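Local coordinates for protein phytanoyl-CoA dioxygenase (Streptomyces malaysiense, PDB 6ZYL) that catalyses the beta-hydroxylation of thioholgamide as the non-heme monooxygenase ThoJ, probably with iron and 2-oxoglutarate, at residues I116-A119 and Y120-S123; D152-I155 and A156-T159. All blocks are in the same frame, centred on the assembly; numbering follows the deposited sequence.

Interaction 1 (I116-A119 and Y120-S123); sequences IRPA and YSGS
A type II beta turn from Pro118 to Ser121 takes the chain off the end of strand 107-117, with Ala119 and Tyr120 at its two central positions. Tyr120 has a positive phi of 52°, as the third position of such a turn requires. The bond that closes the turn, from Ser121 N to Pro118 O, is weak at 3.3 Å. A second weak bond supports it: Ser121 OG donates to the same carbonyl, Pro118 O, also at 3.3 Å. The serine hydroxyl sits between its own backbone N and carbonyl carbon, which turns it back across the turn, while Ser121 CB rests 3.8 Å from Pro118 CD on the proline ring. At the corner, Ala119 CB lies 4.1 Å from Tyr120 CD2, and the tyrosine side chain also touches Asp226.

Arg117 spans a wider arc. Its CG lies beside the backbone N, and the chain runs straight through chi2 and then bends at chi3 (89°), which carries the guanidinium past the turn to Ser123. There NH2 donates to Ser123 O at 2.9 Å. The acceptor lies in the guanidinium plane, at its edge, but the nitrogen stands well above the plane of the Ser123 carbonyl, and the bond is somewhat bent (138°). Ser123 OG is 3.7 Å from Arg117 NH2, a looser contact. A bound L(+)-tartaric acid, probably from the crystallisation liquor, is also close to the side chain of Arg117.

The turn is at the surface, yet it is tied to the neighbouring strand and loop. Arg117 pairs through its backbone with Arg229 on strand 229-237, and its carbonyl accepts a bond from Asn223 ND2. Tyr120 makes a backbone bond to Thr225, and Ile116 packs on Phe230.

Interaction 2 (D152-I155 and A156-T159); sequences DTTI and ANGT
Asn157 and Thr154 face each other across a tight loop, their side chains crossing at about a right angle. From Asn157 CB, which lies 3.6 Å from Thr154 OG1, a chi1 of 78° sets CG between the backbone N and the carbonyl carbon and turns the amide back over the preceding residues. Asn157 CG lies 3.5 Å from both Thr154 N and Thr154 OG1. At the tip the amide divides its two functions: OD1 accepts from Thr154 N at 2.9 Å in an almost straight bond (175°), although that donor stands above the plane of the amide carbonyl, and ND2 donates to Asp152 O at 2.8 Å, with the acceptor close to the amide plane.

Thr154 answers with its hydroxyl. OG1 accepts Ala156 N at 3.1 Å, making an ST turn, and takes a weaker second bond from Asn157 N, also at 3.1 Å. Further along the chain, Thr159 CG2 presses on Thr154 O at 3.2 Å, and Thr159 OG1 lies 3.5 Å from Thr153 CB. The hydroxyls of Thr153 and Thr159 both bond to Val202 O. A water bridges Ile155 O and Gly158 N.

Donor and acceptor ends of one amide are therefore both spent on backbone groups, which fixes its orientation, since exchanging its oxygen and nitrogen would set donor against donor and acceptor against acceptor. Within the loop, neutral side chains and a water bond several backbone N-H and C=O groups of a segment without regular secondary structure.

Overall arrangement
From the N terminus the chain first reaches interaction 1, where strand 107-117 of the large sheet ends and turns towards the short strand 125-126, closing a loop between Arg117 and Ser123. Only after strand 143-149, in the same large sheet, does it enter the loop 152-159 of interaction 2, closed between Asp152 and Asn157, which leads to strand 160-162 in the four-stranded sheet. The two are in series, neither enclosing nor crossing the other, yet their centres are 11 Å apart and they pack directly, Arg117 CD lying 3.0 Å from Gly158 O. Both also contact Asn223, Thr225 and Arg229, so the stretch leading into strand 229-237 is a shared neighbour of the two loops.

Interaction 1 (I116-A119 and Y120-S123)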
loop_
_atom_site.group_PDB
_atom_site.type_symbol
_atom_site.label_atom_id
_atom_site.label_comp_id
_atom_site.label_asym_id
_atom_site.label_seq_id
_atom_site.Cartn_x
_atom_site.Cartn_y
_atom_site.Cartn_z
ATOM N N ILE A 116 3.972 1.952 -9.856
ATOM C CA ILE A 116 5.086 1.910 -10.793
ATOM C C ILE A 116 5.118 3.221 -11.562
ATOM O O ILE A 116 4.112 3.623 -12.158
ATOM C CB ILE A 116 4.969 0.715 -11.757
ATOM C CG1 ILE A 116 4.937 -0.596 -10.968
ATOM C CG2 ILE A 116 6.120 0.712 -12.750
ATOM C CD1 ILE A 116 4.361 -1.764 -11.740
ATOM N N ARG A 117 6.265 3.891 -11.534
ATOM C CA ARG A 117 6.485 5.100 -12.319
ATOM C C ARG A 117 7.538 4.792 -13.372
ATOM O O ARG A 117 8.738 4.751 -13.058
ATOM C CB ARG A 117 6.926 6.255 -11.418
ATOM C CG ARG A 117 5.867 6.602 -10.378
ATOM C CD ARG A 117 6.172 7.894 -9.647
ATOM N NE ARG A 117 5.601 9.054 -10.326
ATOM C CZ ARG A 117 4.344 9.463 -10.184
ATOM N NH1 ARG A 117 3.513 8.810 -9.383
ATOM N NH2 ARG A 117 3.918 10.531 -10.844
ATOM N N PRO A 118 7.149 4.548 -14.622
ATOM C CA PRO A 118 8.119 4.075 -15.616
ATOM C C PRO A 118 9.110 5.165 -15.991
ATOM O O PRO A 118 8.966 6.339 -15.643
ATOM C CB PRO A 118 7.259 3.662 -16.815
ATOM C CG PRO A 118 5.942 4.340 -16.626
ATOM C CD PRO A 118 5.804 4.763 -15.188
ATOM N N ALA A 119 10.139 4.745 -16.725
ATOM C CA ALA A 119 11.178 5.661 -17.171
ATOM C C ALA A 119 10.572 6.841 -17.919
ATOM O O ALA A 119 9.655 6.681 -18.728
ATOM C CB ALA A 119 12.174 4.926 -18.070
ATOM N N TYR A 120 11.090 8.032 -17.628
ATOM C CA TYR A 120 10.720 9.250 -18.349
ATOM C C TYR A 120 9.205 9.435 -18.407
ATOM O O TYR A 120 8.645 9.830 -19.432
ATOM C CB TYR A 120 11.314 9.245 -19.759
ATOM C CG TYR A 120 12.817 9.089 -19.800
ATOM C CD1 TYR A 120 13.646 10.019 -19.189
ATOM C CD2 TYR A 120 13.406 8.014 -20.451
ATOM C CE1 TYR A 120 15.019 9.883 -19.224
ATOM C CE2 TYR A 120 14.779 7.869 -20.493
ATOM C CZ TYR A 120 15.580 8.806 -19.876
ATOM O OH TYR A 120 16.947 8.668 -19.912
ATOM N N SER A 121 8.536 9.150 -17.294
ATOM C CA SER A 121 7.109 9.412 -17.155
ATOM C C SER A 121 6.933 10.806 -16.562
ATOM O O SER A 121 7.375 11.067 -15.438
ATOM C CB SER A 121 6.449 8.362 -16.267
ATOM O OG SER A 121 6.696 8.640 -14.901
ATOM N N GLY A 122 6.287 11.693 -17.310
ATOM C CA GLY A 122 6.232 13.096 -16.963
ATOM C C GLY A 122 5.087 13.534 -16.079
ATOM O O GLY A 122 4.900 14.742 -15.896
ATOM N N SER A 123 4.326 12.608 -15.510
ATOM C CA SER A 123 3.150 12.970 -14.735
ATOM C C SER A 123 3.505 13.199 -13.271
ATOM O O SER A 123 4.476 12.645 -12.747
ATOM C CB SER A 123 2.081 11.881 -14.843
ATOM O OG SER A 123 2.514 10.679 -14.230
#

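Interaction 2 (D152-I155 and A156-T159)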
loop_
_atom_site.group_PDB
_atom_site.type_symbol
_atom_site.label_atom_id
_atom_site.label_comp_id
_atom_site.label_asym_id
_atom_site.label_seq_id
_atom_site.Cartn_x
_atom_site.Cartn_y
_atom_site.Cartn_z
ATOM N N ASP A 152 15.445 1.079 -5.996
ATOM C CA ASP A 152 15.831 2.266 -5.245
ATOM C C ASP A 152 14.820 3.382 -5.493
ATOM O O ASP A 152 14.205 3.463 -6.559
ATOM C CB ASP A 152 17.223 2.748 -5.660
ATOM C CG ASP A 152 18.331 1.810 -5.227
ATOM O OD1 ASP A 152 18.150 1.069 -4.237
ATOM O OD2 ASP A 152 19.394 1.826 -5.881
ATOM N N THR A 153 14.643 4.251 -4.502
ATOM C CA THR A 153 13.908 5.498 -4.683
ATOM C C THR A 153 14.884 6.649 -4.481
ATOM O O THR A 153 15.574 6.711 -3.458
ATOM C CB THR A 153 12.717 5.614 -3.726
ATOM O OG1 THR A 153 13.174 5.635 -2.370
ATOM C CG2 THR A 153 11.757 4.447 -3.938
ATOM N N THR A 154 14.953 7.539 -5.468
ATOM C CA THR A 154 15.926 8.620 -5.506
ATOM C C THR A 154 15.195 9.944 -5.670
ATOM O O THR A 154 13.980 9.988 -5.877
ATOM C CB THR A 154 16.923 8.429 -6.655
ATOM O OG1 THR A 154 16.310 8.826 -7.888
ATOM C CG2 THR A 154 17.358 6.974 -6.757
ATOM N N ILE A 155 15.953 11.040 -5.593
ATOM C CA ILE A 155 15.345 12.354 -5.755
ATOM C C ILE A 155 14.828 12.586 -7.166
ATOM O O ILE A 155 14.069 13.538 -7.387
ATOM C CB ILE A 155 16.331 13.485 -5.390
ATOM C CG1 ILE A 155 17.528 13.501 -6.343
ATOM C CG2 ILE A 155 16.802 13.345 -3.950
ATOM C CD1 ILE A 155 18.314 14.810 -6.318
ATOM N N ALA A 156 15.217 11.744 -8.127
ATOM C CA ALA A 156 14.916 11.990 -9.528
ATOM C C ALA A 156 14.057 10.928 -10.202
ATOM O O ALA A 156 13.553 11.185 -11.301
ATOM C CB ALA A 156 16.218 12.138 -10.333
ATOM N N ASN A 157 13.869 9.755 -9.600
ATOM C CA ASN A 157 13.119 8.689 -10.253
ATOM C C ASN A 157 11.652 8.661 -9.832
ATOM O O ASN A 157 11.003 7.614 -9.931
ATOM C CB ASN A 157 13.799 7.337 -10.011
ATOM C CG ASN A 157 13.542 6.767 -8.628
ATOM O OD1 ASN A 157 13.098 7.462 -7.716
ATOM N ND2 ASN A 157 13.834 5.482 -8.466
ATOM N N GLY A 158 11.112 9.797 -9.389
ATOM C CA GLY A 158 9.685 9.935 -9.169
ATOM C C GLY A 158 9.216 9.485 -7.804
ATOM O O GLY A 158 8.131 8.909 -7.669
ATOM N N THR A 159 10.008 9.756 -6.776
ATOM C CA THR A 159 9.679 9.237 -5.462
ATOM C C THR A 159 8.588 10.078 -4.798
ATOM O O THR A 159 8.224 11.167 -5.252
ATOM C CB THR A 159 10.921 9.187 -4.571
ATOM O OG1 THR A 159 10.639 8.398 -3.407
ATOM C CG2 THR A 159 11.336 10.588 -4.143
HETATM O O HOH W 1 11.676 12.486 -8.485
#